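Local structure of aminotransferase AspB (Helicobacter pylori 26695, 3EZS) at residues 58-70 / 79-91. The protein is probably a pyridoxal 5'-phosphate-dependent transaminase of the class I and II aminotransferase family. Numbering follows the deposited sequence. Where two conformers were deposited one is given.
With PO4 (phosphate ion), chain C.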
loop_
_atom_site.group_PDB
_atom_site.type_symbol
_atom_site.label_atom_id
_atom_site.label_comp_id
_atom_site.label_asym_id
_atom_site.label_seq_id
_atom_site.Cartn_x
_atom_site.Cartn_y
_atom_site.Cartn_z
ATOM N N SER A 58 -10.770 1.923 -1.969
ATOM C CA SER A 58 -9.510 1.872 -2.716
ATOM C C SER A 58 -9.328 3.094 -3.627
ATOM O O SER A 58 -8.196 3.510 -3.886
ATOM C CB SER A 58 -9.364 0.572 -3.506
ATOM O OG SER A 58 -10.346 0.445 -4.502
ATOM N N ALA A 59 -10.451 3.665 -4.084
ATOM C CA ALA A 59 -10.468 4.863 -4.928
ATOM C C ALA A 59 -10.301 6.160 -4.130
ATOM O O ALA A 59 -10.164 7.234 -4.727
ATOM C CB ALA A 59 -11.769 4.924 -5.704
ATOM N N PHE A 60 -10.319 6.064 -2.798
ATOM C CA PHE A 60 -10.280 7.223 -1.904
ATOM C C PHE A 60 -11.587 8.007 -2.070
ATOM O O PHE A 60 -12.333 7.794 -3.013
ATOM C CB PHE A 60 -9.060 8.124 -2.149
ATOM C CG PHE A 60 -7.737 7.473 -1.836
ATOM C CD1 PHE A 60 -7.159 6.590 -2.716
ATOM C CD2 PHE A 60 -7.059 7.783 -0.671
ATOM C CE1 PHE A 60 -5.942 6.007 -2.445
ATOM C CE2 PHE A 60 -5.836 7.195 -0.386
ATOM C CZ PHE A 60 -5.274 6.313 -1.279
ATOM N N GLU A 61 -11.847 8.919 -1.149
ATOM C CA GLU A 61 -13.075 9.688 -1.153
ATOM C C GLU A 61 -13.177 10.632 -2.340
ATOM O O GLU A 61 -12.189 11.219 -2.759
ATOM C CB GLU A 61 -13.197 10.480 0.160
ATOM C CG GLU A 61 -13.415 9.598 1.390
ATOM C CD GLU A 61 -14.683 8.766 1.258
ATOM O OE1 GLU A 61 -15.769 9.370 1.151
ATOM O OE2 GLU A 61 -14.599 7.515 1.259
ATOM N N GLU A 62 -14.395 10.772 -2.860
ATOM C CA GLU A 62 -14.682 11.680 -3.963
ATOM C C GLU A 62 -14.221 13.096 -3.686
ATOM O O GLU A 62 -13.773 13.782 -4.594
ATOM C CB GLU A 62 -16.191 11.725 -4.244
ATOM C CG GLU A 62 -16.691 10.539 -5.035
ATOM C CD GLU A 62 -16.036 10.487 -6.398
ATOM O OE1 GLU A 62 -15.998 11.540 -7.081
ATOM O OE2 GLU A 62 -15.547 9.404 -6.778
ATOM N N SER A 63 -14.353 13.528 -2.428
ATOM C CA SER A 63 -13.968 14.871 -2.040
ATOM C C SER A 63 -12.462 15.069 -2.185
ATOM O O SER A 63 -12.026 16.119 -2.576
ATOM C CB SER A 63 -14.450 15.167 -0.619
ATOM O OG SER A 63 -13.935 14.234 0.316
ATOM N N LEU A 64 -11.676 14.054 -1.883
ATOM C CA LEU A 64 -10.215 14.132 -2.054
ATOM C C LEU A 64 -9.833 14.205 -3.543
ATOM O O LEU A 64 -9.020 15.032 -3.921
ATOM C CB LEU A 64 -9.521 12.950 -1.364
ATOM C CG LEU A 64 -8.001 12.847 -1.537
ATOM C CD1 LEU A 64 -7.268 14.100 -1.003
ATOM C CD2 LEU A 64 -7.510 11.556 -0.876
ATOM N N ARG A 65 -10.445 13.362 -4.378
ATOM C CA ARG A 65 -10.163 13.372 -5.825
ATOM C C ARG A 65 -10.461 14.746 -6.424
ATOM O O ARG A 65 -9.652 15.283 -7.206
ATOM C CB ARG A 65 -10.945 12.267 -6.547
ATOM C CG ARG A 65 -10.385 10.868 -6.268
ATOM C CD ARG A 65 -11.347 9.733 -6.600
ATOM N NE ARG A 65 -11.569 9.503 -8.028
ATOM C CZ ARG A 65 -12.556 10.024 -8.754
ATOM N NH1 ARG A 65 -13.445 10.854 -8.221
ATOM N NH2 ARG A 65 -12.652 9.717 -10.043
ATOM N N ALA A 66 -11.610 15.318 -6.051
ATOM C CA ALA A 66 -11.998 16.662 -6.499
ATOM C C ALA A 66 -10.993 17.726 -6.035
ATOM O O ALA A 66 -10.634 18.601 -6.807
ATOM C CB ALA A 66 -13.418 17.006 -6.012
ATOM N N ALA A 67 -10.534 17.650 -4.783
ATOM C CA ALA A 67 -9.516 18.594 -4.285
ATOM C C ALA A 67 -8.221 18.449 -5.081
ATOM O O ALA A 67 -7.540 19.445 -5.362
ATOM C CB ALA A 67 -9.237 18.383 -2.797
ATOM N N GLN A 68 -7.867 17.216 -5.444
ATOM C CA GLN A 68 -6.650 16.992 -6.222
ATOM C C GLN A 68 -6.794 17.542 -7.646
ATOM O O GLN A 68 -5.849 18.119 -8.207
ATOM C CB GLN A 68 -6.280 15.510 -6.207
ATOM C CG GLN A 68 -5.804 15.023 -4.821
ATOM C CD GLN A 68 -5.463 13.541 -4.788
ATOM O OE1 GLN A 68 -6.133 12.730 -5.427
ATOM N NE2 GLN A 68 -4.434 13.179 -4.018
ATOM N N ARG A 69 -7.977 17.355 -8.238
ATOM C CA ARG A 69 -8.246 17.910 -9.556
ATOM C C ARG A 69 -8.207 19.446 -9.502
ATOM O O ARG A 69 -7.660 20.087 -10.398
ATOM C CB ARG A 69 -9.585 17.424 -10.114
ATOM C CG ARG A 69 -9.619 15.927 -10.376
ATOM C CD ARG A 69 -10.745 15.519 -11.331
ATOM N NE ARG A 69 -12.070 15.843 -10.814
ATOM C CZ ARG A 69 -12.748 15.111 -9.932
ATOM N NH1 ARG A 69 -12.246 13.986 -9.440
ATOM N NH2 ARG A 69 -13.942 15.515 -9.533
ATOM N N GLY A 70 -8.787 20.030 -8.458
ATOM C CA GLY A 70 -8.785 21.491 -8.293
ATOM C C GLY A 70 -7.364 22.034 -8.258
ATOM O O GLY A 70 -7.057 23.044 -8.895
ATOM N N GLU A 79 -8.082 21.310 -16.816
ATOM C CA GLU A 79 -9.228 20.799 -16.087
ATOM C C GLU A 79 -9.333 19.332 -16.385
ATOM O O GLU A 79 -9.828 18.932 -17.432
ATOM C CB GLU A 79 -10.494 21.544 -16.492
ATOM C CG GLU A 79 -11.684 21.256 -15.597
ATOM C CD GLU A 79 -12.684 22.415 -15.551
ATOM O OE1 GLU A 79 -12.788 23.178 -16.541
ATOM O OE2 GLU A 79 -13.358 22.562 -14.505
ATOM N N LEU A 80 -8.830 18.524 -15.468
ATOM C CA LEU A 80 -8.874 17.094 -15.619
ATOM C C LEU A 80 -10.288 16.586 -15.429
ATOM O O LEU A 80 -11.017 17.042 -14.544
ATOM C CB LEU A 80 -7.955 16.411 -14.620
ATOM C CG LEU A 80 -6.445 16.626 -14.797
ATOM C CD1 LEU A 80 -5.733 16.112 -13.563
ATOM C CD2 LEU A 80 -5.894 15.967 -16.099
ATOM N N LYS A 81 -10.666 15.637 -16.288
ATOM C CA LYS A 81 -11.955 14.985 -16.218
ATOM C C LYS A 81 -11.910 13.969 -15.069
ATOM O O LYS A 81 -10.832 13.599 -14.603
ATOM C CB LYS A 81 -12.278 14.333 -17.566
ATOM C CG LYS A 81 -12.406 15.381 -18.675
ATOM C CD LYS A 81 -12.505 14.805 -20.060
ATOM C CE LYS A 81 -12.597 15.925 -21.095
ATOM N NZ LYS A 81 -11.331 16.695 -21.238
ATOM N N GLU A 82 -13.075 13.530 -14.617
ATOM C CA GLU A 82 -13.162 12.612 -13.495
ATOM C C GLU A 82 -12.442 11.281 -13.648
ATOM O O GLU A 82 -11.970 10.744 -12.662
ATOM C CB GLU A 82 -14.634 12.393 -13.107
ATOM C CG GLU A 82 -15.311 13.676 -12.561
ATOM C CD GLU A 82 -16.782 13.475 -12.185
ATOM O OE1 GLU A 82 -17.307 12.340 -12.306
ATOM O OE2 GLU A 82 -17.423 14.469 -11.783
ATOM N N ASN A 83 -12.367 10.753 -14.865
ATOM C CA ASN A 83 -11.660 9.492 -15.110
ATOM C C ASN A 83 -10.188 9.718 -15.528
ATOM O O ASN A 83 -9.495 8.773 -15.933
ATOM C CB ASN A 83 -12.433 8.596 -16.111
ATOM C CG ASN A 83 -12.702 9.278 -17.455
ATOM O OD1 ASN A 83 -12.424 10.462 -17.636
ATOM N ND2 ASN A 83 -13.258 8.524 -18.400
ATOM N N GLU A 84 -9.705 10.956 -15.394
ATOM C CA GLU A 84 -8.323 11.309 -15.746
ATOM C C GLU A 84 -7.398 11.531 -14.536
ATOM O O GLU A 84 -6.272 12.005 -14.689
ATOM C CB GLU A 84 -8.310 12.523 -16.690
ATOM C CG GLU A 84 -8.744 12.129 -18.078
ATOM C CD GLU A 84 -8.910 13.275 -19.038
ATOM O OE1 GLU A 84 -8.939 14.444 -18.593
ATOM O OE2 GLU A 84 -9.048 12.976 -20.250
ATOM N N LEU A 85 -7.861 11.177 -13.345
ATOM C CA LEU A 85 -7.035 11.304 -12.140
ATOM C C LEU A 85 -7.415 10.218 -11.156
ATOM O O LEU A 85 -8.600 9.993 -10.905
ATOM C CB LEU A 85 -7.183 12.685 -11.527
ATOM C CG LEU A 85 -6.388 12.945 -10.241
ATOM C CD1 LEU A 85 -5.912 14.396 -10.187
ATOM C CD2 LEU A 85 -7.182 12.572 -8.990
ATOM N N ILE A 86 -6.411 9.500 -10.665
ATOM C CA ILE A 86 -6.600 8.474 -9.641
ATOM C C ILE A 86 -5.819 8.890 -8.394
ATOM O O ILE A 86 -4.666 9.290 -8.510
ATOM C CB ILE A 86 -6.159 7.056 -10.134
ATOM C CG1 ILE A 86 -7.216 6.457 -11.086
ATOM C CG2 ILE A 86 -5.962 6.080 -8.958
ATOM C CD1 ILE A 86 -6.939 5.034 -11.512
ATOM N N SER A 87 -6.464 8.815 -7.223
ATOM C CA SER A 87 -5.847 9.139 -5.926
ATOM C C SER A 87 -5.000 7.955 -5.482
ATOM O O SER A 87 -5.455 6.796 -5.576
ATOM C CB SER A 87 -6.917 9.393 -4.852
ATOM O OG SER A 87 -7.683 10.565 -5.094
ATOM N N THR A 88 -3.792 8.225 -4.982
ATOM C CA THR A 88 -2.867 7.165 -4.562
ATOM C C THR A 88 -2.255 7.419 -3.169
ATOM O O THR A 88 -2.369 8.509 -2.613
ATOM C CB THR A 88 -1.736 7.000 -5.608
ATOM O OG1 THR A 88 -0.875 8.145 -5.584
ATOM C CG2 THR A 88 -2.313 6.840 -7.006
ATOM N N LEU A 89 -1.599 6.393 -2.632
ATOM C CA LEU A 89 -1.013 6.438 -1.304
ATOM C C LEU A 89 0.423 6.953 -1.405
ATOM O O LEU A 89 1.371 6.248 -1.085
ATOM C CB LEU A 89 -1.061 5.031 -0.674
ATOM C CG LEU A 89 -1.044 5.002 0.849
ATOM C CD1 LEU A 89 -2.387 5.587 1.338
ATOM C CD2 LEU A 89 -0.825 3.614 1.390
ATOM N N GLY A 90 0.573 8.208 -1.815
ATOM C CA GLY A 90 1.889 8.778 -2.084
ATOM C C GLY A 90 2.288 8.404 -3.505
ATOM O O GLY A 90 1.495 7.817 -4.239
ATOM N N SER A 91 3.501 8.751 -3.907
ATOM C CA SER A 91 3.977 8.419 -5.253
ATOM C C SER A 91 4.808 7.122 -5.318
ATOM O O SER A 91 4.885 6.474 -6.366
ATOM C CB SER A 91 4.795 9.590 -5.821
ATOM O OG SER A 91 5.972 9.812 -5.058
HETATM P P PO4 C . 6.259 10.026 -1.659
HETATM O O1 PO4 C . 5.104 10.651 -2.391
HETATM O O2 PO4 C . 6.073 8.551 -1.542
HETATM O O3 PO4 C . 6.329 10.580 -0.281
HETATM O O4 PO4 C . 7.507 10.264 -2.456
HETATM O O HOH W 1 -6.880 4.597 -5.956
HETATM O O HOH W 2 -9.017 7.480 -7.175
HETATM O O HOH W 3 -10.460 7.670 -11.622
HETATM O O HOH W 4 -15.822 10.628 -10.114
HETATM O O HOH W 5 -10.729 11.795 -10.592
HETATM O O HOH W 6 -7.654 19.614 -13.132
#
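S87 OG, in one of two conformers, donates a hydrogen bond to Q68 OE1 at 2.7 Å. The donor is tilted 33° from the carbonyl plane. Q68 is extended beyond CG (chi2 179°), which carries its amide from helix 62-76 to the strand. NE2 binds G241 O, so the two bonds would fix the flip of the buried amide.

Two residues earlier in the strand, L85 also points toward the helix. CD2 lies 3.7 Å from Q68 OE1, and CD1 packs against R69 CG. A66 CA lies over one face of the R69 guanidinium and E82 CG over the opposite one, 3.8 Å above the plane, both offset toward the rim. The E82 carboxylate stays beyond salt-bridge range. R65, in one conformer, instead pairs with E62, NH1 to OE1 at 2.9 Å.

F60 lies against S87, with CD1 3.5 Å from CB, and meets L89 CD1 at its ring edge. Beyond L89, S91 N and OG both bind O1 of a phosphate, probably from the crystallisation liquor, which S228, S230 and R239 also hold. Its place is consistent with the cofactor-phosphate site of this fold.

Strand 85-88 is outermost in the seven-stranded mixed sheet and pairs antiparallel with strand 241-245. Helix 62-76 lies across one face of this sheet edge, and helix 266-277 touches F60 and Q68. L89 reaches L89 of the second subunit.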